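Long-range contact in OsmC-like protein (Jannaschia sp., PDB 3CJE), which probably detoxifies organic hydroperoxides by reducing them, as an OsmC-like hydroperoxide resistance protein: residues V15-N20 with L65-L70. Numbering follows the deposited sequence.
Sequences VVFTCN and LFIAGL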
# COMPACT_ATOMS: atom_id res chain seq x y z
N VAL A 15 -12.66 1.03 -9.79
CA VAL A 15 -12.32 -0.02 -8.86
C VAL A 15 -12.44 0.63 -7.48
O VAL A 15 -11.91 1.72 -7.26
CB VAL A 15 -10.89 -0.61 -9.10
CG1 VAL A 15 -10.51 -1.56 -7.91
CG2 VAL A 15 -10.80 -1.32 -10.47
N VAL A 16 -13.20 0.01 -6.57
CA VAL A 16 -13.52 0.61 -5.26
C VAL A 16 -13.24 -0.44 -4.21
O VAL A 16 -13.75 -1.54 -4.28
CB VAL A 16 -15.00 1.07 -5.13
CG1 VAL A 16 -15.27 1.63 -3.75
CG2 VAL A 16 -15.35 2.09 -6.24
N PHE A 17 -12.39 -0.08 -3.24
CA PHE A 17 -12.17 -0.89 -2.05
C PHE A 17 -12.53 -0.09 -0.81
O PHE A 17 -12.35 1.13 -0.75
CB PHE A 17 -10.70 -1.32 -1.94
CG PHE A 17 -10.34 -2.53 -2.75
CD1 PHE A 17 -10.22 -2.46 -4.11
CD2 PHE A 17 -10.14 -3.77 -2.14
CE1 PHE A 17 -9.87 -3.60 -4.87
CE2 PHE A 17 -9.78 -4.91 -2.92
CZ PHE A 17 -9.66 -4.81 -4.25
N THR A 18 -13.01 -0.82 0.18
CA THR A 18 -13.19 -0.28 1.50
C THR A 18 -12.47 -1.12 2.55
O THR A 18 -12.17 -2.29 2.33
CB THR A 18 -14.66 -0.20 1.88
OG1 THR A 18 -15.27 -1.51 1.91
CG2 THR A 18 -15.42 0.71 0.88
N CYS A 19 -12.25 -0.52 3.71
CA CYS A 19 -11.65 -1.24 4.83
C CYS A 19 -12.24 -0.68 6.09
O CYS A 19 -12.24 0.54 6.27
CB CYS A 19 -10.16 -1.05 4.84
SG CYS A 19 -9.31 -1.99 6.15
N ASN A 20 -12.78 -1.56 6.92
CA ASN A 20 -13.21 -1.19 8.24
C ASN A 20 -12.26 -1.82 9.23
O ASN A 20 -12.17 -3.04 9.33
CB ASN A 20 -14.61 -1.62 8.59
CG ASN A 20 -15.01 -1.03 9.96
OD1 ASN A 20 -15.00 0.19 10.13
ND2 ASN A 20 -15.21 -1.89 10.94
N LEU A 65 -4.26 -5.72 0.07
CA LEU A 65 -3.10 -5.50 0.95
C LEU A 65 -2.82 -4.00 1.08
O LEU A 65 -2.50 -3.52 2.17
CB LEU A 65 -1.89 -6.28 0.46
CG LEU A 65 -1.95 -7.80 0.47
CD1 LEU A 65 -0.54 -8.36 0.08
CD2 LEU A 65 -2.35 -8.34 1.79
N PHE A 66 -2.88 -3.24 -0.03
CA PHE A 66 -2.64 -1.79 0.02
C PHE A 66 -3.60 -1.08 0.99
O PHE A 66 -3.18 -0.32 1.85
CB PHE A 66 -2.80 -1.17 -1.37
CG PHE A 66 -2.79 0.31 -1.35
CD1 PHE A 66 -1.63 1.02 -1.10
CD2 PHE A 66 -3.99 1.03 -1.47
CE1 PHE A 66 -1.66 2.43 -1.06
CE2 PHE A 66 -4.00 2.44 -1.43
CZ PHE A 66 -2.83 3.11 -1.21
N ILE A 67 -4.91 -1.29 0.82
CA ILE A 67 -5.88 -0.55 1.64
C ILE A 67 -5.80 -0.96 3.12
O ILE A 67 -5.94 -0.13 4.00
CB ILE A 67 -7.32 -0.60 1.09
CG1 ILE A 67 -8.17 0.53 1.71
CG2 ILE A 67 -7.95 -1.97 1.22
CD1 ILE A 67 -9.54 0.73 1.08
N ALA A 68 -5.53 -2.25 3.37
CA ALA A 68 -5.30 -2.74 4.74
C ALA A 68 -4.06 -2.06 5.34
O ALA A 68 -4.08 -1.63 6.48
CB ALA A 68 -5.15 -4.25 4.78
N GLY A 69 -2.99 -1.95 4.56
CA GLY A 69 -1.78 -1.26 4.99
C GLY A 69 -2.03 0.17 5.36
O GLY A 69 -1.60 0.67 6.38
N LEU A 70 -2.76 0.88 4.50
CA LEU A 70 -3.05 2.30 4.74
C LEU A 70 -3.87 2.45 6.00
O LEU A 70 -3.54 3.24 6.85
CB LEU A 70 -3.81 2.85 3.55
CG LEU A 70 -4.25 4.31 3.72
CD1 LEU A 70 -3.09 5.31 4.09
CD2 LEU A 70 -5.04 4.74 2.48
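Ile67 reaches from the helix between Phe17 and Cys19, alternate residues whose side chains leave the same face of the strand, where the long helix 62-81 of this OsmC-like alpha+beta fold lies against its antiparallel sheet. The strand is central in the sheet of this chain, flanked by 28-37 and 93-105, and the short segments run in roughly the same direction, 39° apart, with their axes 8.3 Å from each other at closest. CG1 of Ile67 stands anti to the backbone N (chi1 -162°) and chi2 is also extended, which sends CD1 straight out to the strand backbone. Ile67 CD1 lies 3.4 Å from Phe17 O and touches Phe17 CB. Behind that methyl, Ile67 CG1 packs 4.0 Å from Cys19 CB. CG2, the other branch, approaches the Phe17 ring obliquely; that ring swings away from Ile67 toward Leu63 and Ala64, earlier in the helix, and takes Val15 CG1 at its edge. Val33 and Cys96, on the two flanking strands, also touch Ile67, so Ile67 packs across three adjacent strands of the sheet. Ala68, beside it, packs on Leu65 of the second subunit. Cys19 turns its sulfur anti to its own backbone N (chi1 -177°), leaving Cys19 SG 4.3 Å from Ala68 CA.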